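Local coordinates for CELL division control protein 6 (PDB 1FNN), which binds ADP with magnesium as an AAA+ ATPase of the Cdc6/Cdc18 family and is probably involved in regulating DNA replication, at residues Y44-L49 / R180-K185; I31-W36 / R159-I164; E23-Q28 / Y186-S191. All blocks are in the same frame, centred on the assembly; numbering follows the deposited sequence.

Contact 1. Residues Y44-L49 / R180-K185; sequences YPRATL and RGIMGK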
loop_
_atom_site.group_PDB
_atom_site.type_symbol
_atom_site.label_atom_id
_atom_site.label_comp_id
_atom_site.label_asym_id
_atom_site.label_seq_id
_atom_site.Cartn_x
_atom_site.Cartn_y
_atom_site.Cartn_z
ATOM N N TYR A 44 -6.389 -29.407 8.187
ATOM C CA TYR A 44 -7.031 -28.126 7.991
ATOM C C TYR A 44 -5.998 -27.003 7.983
ATOM O O TYR A 44 -5.560 -26.567 9.041
ATOM C CB TYR A 44 -7.987 -27.924 9.161
ATOM C CG TYR A 44 -8.683 -26.589 9.278
ATOM C CD1 TYR A 44 -9.130 -26.179 10.536
ATOM C CD2 TYR A 44 -8.898 -25.744 8.195
ATOM C CE1 TYR A 44 -9.777 -24.962 10.702
ATOM C CE2 TYR A 44 -9.538 -24.538 8.361
ATOM C CZ TYR A 44 -9.974 -24.150 9.603
ATOM O OH TYR A 44 -10.614 -22.947 9.772
ATOM N N PRO A 45 -5.655 -26.517 6.805
ATOM C CA PRO A 45 -4.699 -25.418 6.690
ATOM C C PRO A 45 -5.376 -24.099 6.991
ATOM O O PRO A 45 -6.479 -23.846 6.493
ATOM C CB PRO A 45 -4.231 -25.472 5.258
ATOM C CG PRO A 45 -4.892 -26.635 4.611
ATOM C CD PRO A 45 -6.045 -27.012 5.469
ATOM N N ARG A 46 -4.772 -23.261 7.843
ATOM C CA ARG A 46 -5.306 -21.929 8.060
ATOM C C ARG A 46 -4.169 -20.938 8.333
ATOM O O ARG A 46 -3.114 -21.377 8.816
ATOM C CB ARG A 46 -6.443 -21.842 9.031
ATOM C CG ARG A 46 -6.402 -22.425 10.410
ATOM C CD ARG A 46 -6.059 -23.916 10.493
ATOM N NE ARG A 46 -6.063 -24.311 11.873
ATOM C CZ ARG A 46 -5.647 -25.405 12.468
ATOM N NH1 ARG A 46 -5.105 -26.392 11.775
ATOM N NH2 ARG A 46 -5.807 -25.438 13.784
ATOM N N ALA A 47 -4.271 -19.725 7.758
ATOM C CA ALA A 47 -3.290 -18.669 8.014
ATOM C C ALA A 47 -4.030 -17.332 8.214
ATOM O O ALA A 47 -5.128 -17.132 7.702
ATOM C CB ALA A 47 -2.370 -18.496 6.817
ATOM N N THR A 48 -3.359 -16.367 8.829
ATOM C CA THR A 48 -3.855 -15.012 9.007
ATOM C C THR A 48 -2.799 -14.084 8.437
ATOM O O THR A 48 -1.633 -14.339 8.761
ATOM C CB THR A 48 -4.088 -14.659 10.491
ATOM O OG1 THR A 48 -5.067 -15.536 11.031
ATOM C CG2 THR A 48 -4.593 -13.237 10.649
ATOM N N LEU A 49 -3.172 -13.220 7.511
ATOM C CA LEU A 49 -2.236 -12.287 6.901
ATOM C C LEU A 49 -2.449 -10.905 7.549
ATOM O O LEU A 49 -3.607 -10.454 7.583
ATOM C CB LEU A 49 -2.483 -12.171 5.386
ATOM C CG LEU A 49 -2.578 -13.484 4.577
ATOM C CD1 LEU A 49 -2.615 -13.137 3.086
ATOM C CD2 LEU A 49 -1.459 -14.484 4.857
ATOM N N ARG A 180 -9.639 -18.202 18.623
ATOM C CA ARG A 180 -8.323 -17.620 18.458
ATOM C C ARG A 180 -7.271 -18.718 18.424
ATOM O O ARG A 180 -6.323 -18.633 17.646
ATOM C CB ARG A 180 -7.963 -16.643 19.584
ATOM C CG ARG A 180 -6.906 -15.634 19.191
ATOM C CD ARG A 180 -6.081 -15.091 20.315
ATOM N NE ARG A 180 -6.614 -14.230 21.321
ATOM C CZ ARG A 180 -7.552 -14.289 22.237
ATOM N NH1 ARG A 180 -8.312 -15.357 22.424
ATOM N NH2 ARG A 180 -7.792 -13.255 23.042
ATOM N N GLY A 181 -7.477 -19.776 19.192
ATOM C CA GLY A 181 -6.594 -20.924 19.228
ATOM C C GLY A 181 -6.335 -21.563 17.875
ATOM O O GLY A 181 -5.217 -22.003 17.585
ATOM N N ILE A 182 -7.338 -21.623 17.007
ATOM C CA ILE A 182 -7.185 -22.227 15.678
ATOM C C ILE A 182 -6.261 -21.461 14.756
ATOM O O ILE A 182 -5.428 -22.050 14.058
ATOM C CB ILE A 182 -8.588 -22.390 15.075
ATOM C CG1 ILE A 182 -9.441 -23.252 16.015
ATOM C CG2 ILE A 182 -8.501 -22.964 13.669
ATOM C CD1 ILE A 182 -10.920 -23.267 15.719
ATOM N N MET A 183 -6.342 -20.151 14.650
ATOM C CA MET A 183 -5.559 -19.331 13.746
ATOM C C MET A 183 -4.205 -18.794 14.200
ATOM O O MET A 183 -3.550 -18.120 13.372
ATOM C CB MET A 183 -6.362 -18.020 13.494
ATOM C CG MET A 183 -7.792 -18.328 13.023
ATOM S SD MET A 183 -7.699 -19.001 11.352
ATOM C CE MET A 183 -8.887 -20.300 11.341
ATOM N N GLY A 184 -3.922 -18.791 15.493
ATOM C CA GLY A 184 -2.727 -18.138 16.003
ATOM C C GLY A 184 -1.511 -18.999 15.715
ATOM O O GLY A 184 -1.582 -20.219 15.604
ATOM N N LYS A 185 -0.413 -18.342 15.381
ATOM C CA LYS A 185 0.820 -19.013 15.014
ATOM C C LYS A 185 0.810 -19.540 13.588
ATOM O O LYS A 185 1.708 -20.323 13.226
ATOM C CB LYS A 185 1.211 -20.117 15.998
ATOM C CG LYS A 185 2.739 -20.215 16.121
ATOM C CD LYS A 185 3.105 -20.643 17.543
ATOM C CE LYS A 185 4.336 -19.891 18.028
ATOM N NZ LYS A 185 4.470 -19.969 19.510
#
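Tyr44, Arg46 and Thr48 meet the last turn of helix 177-183, first through apolar groups. The methyl CE of Met183 lies 3.4 Å from CG of Arg46 and also approaches OH of Tyr44. The Met183 chain bends at chi2 (-70°) and again at chi3, which brings this end nearer to the strand than the direction of its CB would suggest; a flexible thioether suits such a fit. CG2 of Ile182 lies 3.8 Å from CE1 of Tyr44, where the two side chains cross at about a right angle.

The polar contacts centre on Arg46. Its NE gives a weak hydrogen bond to the backbone O of Ile182, 3.2 Å long and bent to 132° at the hydrogen. NH1 holds more firmly to O of Tyr44 at 2.8 Å, in the plane of that carbonyl, while CD sits 3.7 Å above the centre of the Tyr44 ring. Arginine suits the place because its methylenes cover apolar groups while its nitrogens reach carbonyl oxygens on both segments. Thr48 OG1 packs 3.7 Å from CB of Met183 and is buried without a polar partner in the model, whereas Tyr44 OH bonds to O of Ile146.

The contact lays the end of helix 177-183 against one face of the parallel AAA+ sheet. Strand 46-50 runs there between strands 160-166 and 187-189, Leu162 and Leu172 also touch Met183, and helix 23-38 covers the other face through Pro45 and Ala47.

Contact 2. Residues I31-W36 / R159-I164; sequences ILLGNW and RIALVI
Trp36 reaches from helix 23-38 down to Ala161, and its indole carries most of the contact. From CB, the chain sets off with CG anti to the backbone N (chi1 -173°), beside the carbonyl carbon. At the ring fusion CD2 is already 4.0 Å from CB of Ala161, and CE3 is closer. Farther out, CZ3 comes within 3.7 Å of that same methyl, which stands over one face of the six-membered ring, 12° off its normal, as a CH-pi contact. On the other flank, CZ2 has C of Arg159 at the ring edge, 3.7 Å away and near the plane, while CH2 approaches N of Ala161. The polar corner, NE1, is satisfied by O of Phe158, just before the strand.

Alanine suits the strand position because its lone methyl lets the broad indole lie close to the backbone. One turn earlier on the helix, Leu33 extends the apolar layer, with CD2 at 4.1 Å from CB of Ala161 and CD1 at 4.3 Å from CG2 of Val163. Phe128 of the next strand borders both Leu33 and Val163.

Helix 31-36 and strand 160-164 run nearly antiparallel, at 159°, with their axes 10.1 Å apart. Such an apolar helix-on-sheet layer is characteristic of the three-layer alpha-beta-alpha core of P-loop NTPases, to which this AAA+ domain belongs.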
loop_
_atom_site.group_PDB
_atom_site.type_symbol
_atom_site.label_atom_id
_atom_site.label_comp_id
_atom_site.label_asym_id
_atom_site.label_seq_id
_atom_site.Cartn_x
_atom_site.Cartn_y
_atom_site.Cartn_z
ATOM N N ILE A 31 4.186 -22.895 1.990
ATOM C CA ILE A 31 4.434 -23.887 3.038
ATOM C C ILE A 31 3.129 -24.204 3.723
ATOM O O ILE A 31 2.833 -25.390 3.964
ATOM C CB ILE A 31 5.499 -23.364 4.026
ATOM C CG1 ILE A 31 6.923 -23.446 3.373
ATOM C CG2 ILE A 31 5.452 -24.131 5.337
ATOM C CD1 ILE A 31 7.862 -22.552 4.198
ATOM N N LEU A 32 2.274 -23.206 4.053
ATOM C CA LEU A 32 1.048 -23.561 4.726
ATOM C C LEU A 32 0.068 -24.333 3.798
ATOM O O LEU A 32 -0.740 -25.146 4.247
ATOM C CB LEU A 32 0.324 -22.341 5.312
ATOM C CG LEU A 32 1.181 -21.598 6.378
ATOM C CD1 LEU A 32 0.487 -20.355 6.916
ATOM C CD2 LEU A 32 1.514 -22.520 7.552
ATOM N N LEU A 33 -0.016 -23.932 2.535
ATOM C CA LEU A 33 -1.070 -24.436 1.669
ATOM C C LEU A 33 -0.716 -25.422 0.582
ATOM O O LEU A 33 -1.629 -26.112 0.081
ATOM C CB LEU A 33 -1.687 -23.201 0.920
ATOM C CG LEU A 33 -2.355 -22.173 1.837
ATOM C CD1 LEU A 33 -2.710 -20.936 0.975
ATOM C CD2 LEU A 33 -3.606 -22.757 2.489
ATOM N N GLY A 34 0.495 -25.460 0.076
ATOM C CA GLY A 34 0.861 -26.226 -1.089
ATOM C C GLY A 34 0.537 -27.715 -1.009
ATOM O O GLY A 34 0.101 -28.256 -2.038
ATOM N N ASN A 35 0.920 -28.384 0.086
ATOM C CA ASN A 35 0.647 -29.823 0.179
ATOM C C ASN A 35 -0.857 -30.087 0.085
ATOM O O ASN A 35 -1.295 -31.027 -0.571
ATOM C CB ASN A 35 1.207 -30.411 1.476
ATOM C CG ASN A 35 2.717 -30.604 1.393
ATOM O OD1 ASN A 35 3.287 -30.646 0.300
ATOM N ND2 ASN A 35 3.354 -30.721 2.556
ATOM N N TRP A 36 -1.636 -29.322 0.843
ATOM C CA TRP A 36 -3.088 -29.475 0.808
ATOM C C TRP A 36 -3.674 -29.170 -0.569
ATOM O O TRP A 36 -4.509 -29.967 -1.022
ATOM C CB TRP A 36 -3.762 -28.647 1.852
ATOM C CG TRP A 36 -5.237 -28.775 2.096
ATOM C CD1 TRP A 36 -5.814 -29.559 3.039
ATOM C CD2 TRP A 36 -6.331 -28.122 1.418
ATOM N NE1 TRP A 36 -7.179 -29.435 2.988
ATOM C CE2 TRP A 36 -7.530 -28.568 2.011
ATOM C CE3 TRP A 36 -6.395 -27.205 0.365
ATOM C CZ2 TRP A 36 -8.789 -28.139 1.605
ATOM C CZ3 TRP A 36 -7.653 -26.777 -0.041
ATOM C CH2 TRP A 36 -8.815 -27.229 0.557
ATOM N N ARG A 159 -12.206 -30.379 4.308
ATOM C CA ARG A 159 -12.502 -29.841 2.987
ATOM C C ARG A 159 -12.232 -28.370 2.812
ATOM O O ARG A 159 -12.578 -27.833 1.765
ATOM C CB ARG A 159 -13.964 -30.219 2.610
ATOM C CG ARG A 159 -14.104 -31.709 2.258
ATOM C CD ARG A 159 -15.581 -32.046 1.853
ATOM N NE ARG A 159 -15.701 -33.489 1.575
ATOM C CZ ARG A 159 -15.226 -34.088 0.496
ATOM N NH1 ARG A 159 -14.584 -33.415 -0.452
ATOM N NH2 ARG A 159 -15.340 -35.392 0.256
ATOM N N ILE A 160 -11.809 -27.660 3.857
ATOM C CA ILE A 160 -11.658 -26.222 3.795
ATOM C C ILE A 160 -10.255 -25.785 4.228
ATOM O O ILE A 160 -9.764 -26.274 5.249
ATOM C CB ILE A 160 -12.663 -25.514 4.718
ATOM C CG1 ILE A 160 -14.116 -25.765 4.291
ATOM C CG2 ILE A 160 -12.464 -23.997 4.724
ATOM C CD1 ILE A 160 -15.126 -25.212 5.294
ATOM N N ALA A 161 -9.626 -24.950 3.410
ATOM C CA ALA A 161 -8.381 -24.274 3.793
ATOM C C ALA A 161 -8.765 -22.791 3.904
ATOM O O ALA A 161 -9.486 -22.280 3.027
ATOM C CB ALA A 161 -7.308 -24.471 2.768
ATOM N N LEU A 162 -8.431 -22.162 5.022
ATOM C CA LEU A 162 -8.983 -20.840 5.296
ATOM C C LEU A 162 -7.892 -19.802 5.526
ATOM O O LEU A 162 -6.975 -19.995 6.363
ATOM C CB LEU A 162 -9.857 -20.924 6.558
ATOM C CG LEU A 162 -10.348 -19.548 7.039
ATOM C CD1 LEU A 162 -11.328 -18.914 6.049
ATOM C CD2 LEU A 162 -10.972 -19.679 8.430
ATOM N N VAL A 163 -7.906 -18.742 4.719
ATOM C CA VAL A 163 -7.011 -17.615 4.978
ATOM C C VAL A 163 -7.885 -16.413 5.368
ATOM O O VAL A 163 -8.850 -16.092 4.637
ATOM C CB VAL A 163 -6.152 -17.248 3.757
ATOM C CG1 VAL A 163 -5.334 -15.966 4.005
ATOM C CG2 VAL A 163 -5.152 -18.365 3.473
ATOM N N ILE A 164 -7.543 -15.730 6.461
ATOM C CA ILE A 164 -8.211 -14.499 6.850
ATOM C C ILE A 164 -7.191 -13.345 6.909
ATOM O O ILE A 164 -5.972 -13.562 7.042
ATOM C CB ILE A 164 -8.925 -14.567 8.205
ATOM C CG1 ILE A 164 -7.907 -14.583 9.341
ATOM C CG2 ILE A 164 -9.843 -15.787 8.277
ATOM C CD1 ILE A 164 -8.567 -14.555 10.717
#

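Contact 3. Residues E23-Q28 / Y186-S191; sequences EQQLQQ and YVIRFS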
loop_
_atom_site.group_PDB
_atom_site.type_symbol
_atom_site.label_atom_id
_atom_site.label_comp_id
_atom_site.label_asym_id
_atom_site.label_seq_id
_atom_site.Cartn_x
_atom_site.Cartn_y
_atom_site.Cartn_z
ATOM N N GLU A 23 8.772 -12.320 -1.400
ATOM C CA GLU A 23 9.213 -13.701 -1.600
ATOM C C GLU A 23 9.028 -14.519 -0.335
ATOM O O GLU A 23 8.490 -15.640 -0.405
ATOM C CB GLU A 23 10.670 -13.823 -2.059
ATOM C CG GLU A 23 10.940 -13.256 -3.441
ATOM C CD GLU A 23 11.324 -11.788 -3.465
ATOM O OE1 GLU A 23 11.191 -11.073 -2.443
ATOM O OE2 GLU A 23 11.776 -11.326 -4.532
ATOM N N GLN A 24 9.263 -13.915 0.820
ATOM C CA GLN A 24 9.125 -14.601 2.093
ATOM C C GLN A 24 7.695 -14.921 2.448
ATOM O O GLN A 24 7.371 -16.052 2.857
ATOM C CB GLN A 24 9.816 -13.814 3.222
ATOM C CG GLN A 24 9.737 -14.513 4.568
ATOM C CD GLN A 24 10.796 -14.016 5.543
ATOM O OE1 GLN A 24 11.718 -13.277 5.182
ATOM N NE2 GLN A 24 10.687 -14.415 6.811
ATOM N N GLN A 25 6.783 -13.942 2.288
ATOM C CA GLN A 25 5.374 -14.177 2.587
ATOM C C GLN A 25 4.736 -15.207 1.635
ATOM O O GLN A 25 3.888 -16.025 2.059
ATOM C CB GLN A 25 4.567 -12.867 2.444
ATOM C CG GLN A 25 4.885 -11.847 3.558
ATOM C CD GLN A 25 6.160 -11.069 3.345
ATOM O OE1 GLN A 25 6.890 -11.242 2.385
ATOM N NE2 GLN A 25 6.493 -10.147 4.272
ATOM N N LEU A 26 5.172 -15.186 0.396
ATOM C CA LEU A 26 4.636 -16.121 -0.595
ATOM C C LEU A 26 5.121 -17.554 -0.315
ATOM O O LEU A 26 4.354 -18.522 -0.264
ATOM C CB LEU A 26 5.057 -15.693 -1.981
ATOM C CG LEU A 26 4.456 -16.577 -3.108
ATOM C CD1 LEU A 26 2.946 -16.370 -3.144
ATOM C CD2 LEU A 26 5.093 -16.255 -4.451
ATOM N N GLN A 27 6.399 -17.632 0.080
ATOM C CA GLN A 27 6.971 -18.886 0.538
ATOM C C GLN A 27 6.226 -19.446 1.747
ATOM O O GLN A 27 6.003 -20.680 1.777
ATOM C CB GLN A 27 8.475 -18.809 0.810
ATOM C CG GLN A 27 8.989 -20.138 1.391
ATOM C CD GLN A 27 10.399 -20.055 1.937
ATOM O OE1 GLN A 27 10.590 -19.825 3.140
ATOM N NE2 GLN A 27 11.372 -20.246 1.053
ATOM N N GLN A 28 5.925 -18.626 2.747
ATOM C CA GLN A 28 5.209 -19.005 3.933
ATOM C C GLN A 28 3.824 -19.558 3.598
ATOM O O GLN A 28 3.249 -20.411 4.285
ATOM C CB GLN A 28 5.061 -17.828 4.939
ATOM C CG GLN A 28 6.353 -17.588 5.746
ATOM C CD GLN A 28 6.314 -16.244 6.486
ATOM O OE1 GLN A 28 5.672 -16.042 7.511
ATOM N NE2 GLN A 28 7.023 -15.238 5.974
ATOM N N TYR A 186 -0.233 -19.241 12.813
ATOM C CA TYR A 186 -0.088 -19.350 11.364
ATOM C C TYR A 186 -0.265 -17.884 10.922
ATOM O O TYR A 186 -1.305 -17.562 10.368
ATOM C CB TYR A 186 -1.037 -20.332 10.688
ATOM C CG TYR A 186 -0.944 -21.752 11.208
ATOM C CD1 TYR A 186 -1.961 -22.336 11.948
ATOM C CD2 TYR A 186 0.193 -22.513 10.945
ATOM C CE1 TYR A 186 -1.862 -23.645 12.421
ATOM C CE2 TYR A 186 0.321 -23.816 11.402
ATOM C CZ TYR A 186 -0.716 -24.365 12.137
ATOM O OH TYR A 186 -0.561 -25.657 12.575
ATOM N N VAL A 187 0.603 -16.980 11.355
ATOM C CA VAL A 187 0.430 -15.556 11.075
ATOM C C VAL A 187 1.530 -15.080 10.162
ATOM O O VAL A 187 2.706 -15.303 10.436
ATOM C CB VAL A 187 0.406 -14.652 12.323
ATOM C CG1 VAL A 187 0.509 -13.179 11.936
ATOM C CG2 VAL A 187 -0.863 -14.892 13.130
ATOM N N ILE A 188 1.128 -14.511 9.023
ATOM C CA ILE A 188 2.141 -14.032 8.078
ATOM C C ILE A 188 2.026 -12.499 8.054
ATOM O O ILE A 188 0.902 -11.991 7.886
ATOM C CB ILE A 188 1.864 -14.613 6.678
ATOM C CG1 ILE A 188 1.883 -16.157 6.682
ATOM C CG2 ILE A 188 2.913 -14.070 5.704
ATOM C CD1 ILE A 188 1.502 -16.706 5.284
ATOM N N ARG A 189 3.125 -11.813 8.327
ATOM C CA ARG A 189 3.121 -10.378 8.503
ATOM C C ARG A 189 3.730 -9.694 7.293
ATOM O O ARG A 189 4.653 -10.184 6.689
ATOM C CB ARG A 189 3.974 -9.951 9.744
ATOM C CG ARG A 189 3.367 -10.580 11.009
ATOM C CD ARG A 189 3.950 -10.051 12.327
ATOM N NE ARG A 189 3.223 -10.664 13.439
ATOM C CZ ARG A 189 2.148 -10.122 13.998
ATOM N NH1 ARG A 189 1.668 -8.963 13.560
ATOM N NH2 ARG A 189 1.550 -10.750 15.005
ATOM N N PHE A 190 3.085 -8.607 6.884
ATOM C CA PHE A 190 3.473 -7.839 5.706
ATOM C C PHE A 190 3.807 -6.424 6.235
ATOM O O PHE A 190 2.870 -5.747 6.669
ATOM C CB PHE A 190 2.256 -7.717 4.766
ATOM C CG PHE A 190 1.844 -9.049 4.183
ATOM C CD1 PHE A 190 1.302 -10.065 4.977
ATOM C CD2 PHE A 190 2.015 -9.245 2.817
ATOM C CE1 PHE A 190 0.938 -11.280 4.378
ATOM C CE2 PHE A 190 1.653 -10.443 2.221
ATOM C CZ PHE A 190 1.126 -11.430 3.027
ATOM N N SER A 191 5.085 -6.126 6.335
ATOM C CA SER A 191 5.452 -4.835 6.959
ATOM C C SER A 191 5.446 -3.720 5.924
ATOM O O SER A 191 5.345 -3.989 4.728
ATOM C CB SER A 191 6.856 -4.996 7.548
ATOM O OG SER A 191 7.722 -4.911 6.424
#
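At the edge of the AAA+ parallel sheet, beside the nucleotide site, Gln25 of helix 23-38 grips the outermost strand 187-189 and the residues that follow it. Its NE2 donates to O of Arg189 over 3.0 Å, a nearly straight bond (166°) that lies in both the carbonyl plane and the plane of the amide. The bend at chi2 (80°) turns CD aside, while CG stays over the ring of Phe190, 3.8 Å from its centroid and 11° off the normal, in a CH-pi contact. The same CG packs 3.7 Å from CG2 of Ile188. Glutamine suits this place because its methylenes pack on Phe190 and Ile188 while its amide serves a backbone carbonyl. An alanine here, keeping only CB near Phe190, would probably open a gap beside the ring and Ile188 and leave O of Arg189 without this donor.

Ile188 also fits against Gln28, the two side chains sliding past each other in opposite directions, and CD1 of the isoleucine touches CB of Gln28 at 3.7 Å. The extended Gln28 chain lays OE1 against CG2 of Ile188, while its NE2 makes a weak hydrogen bond of 3.2 Å to O of Gln24. CB of Arg189 is directed away from the helix, and its NH2 forms a salt bridge with OD1 of Asp169.

Phe190 continues beyond the contact to touch Lys57, which binds ADP, and Thr55, and its side chain lies about 6 Å from the nucleotide. The contact thus belongs to the second shell of a Walker A P-loop site, in the manner of an AAA+ ATPase.

Contacts 2 and 3 draw on the same helix, 23-38, which crosses one face of the sheet from strand 187-189 at the edge to strand 160-166 farther in; contact 1 packs helix 177-183 on the opposite face. Strand 46-50 lies between the other two strands and bonds to both through its backbone, so all three contacts share one sheet. Contact 2 is wholly buried, and its side-chain pairings between the segments are apolar. Contact 1, also largely buried, adds an arginine that reaches carbonyl oxygens. Contact 3, only partly buried and nearest the ADP, mixes a glutamine amide bond with CH-pi and aliphatic packing.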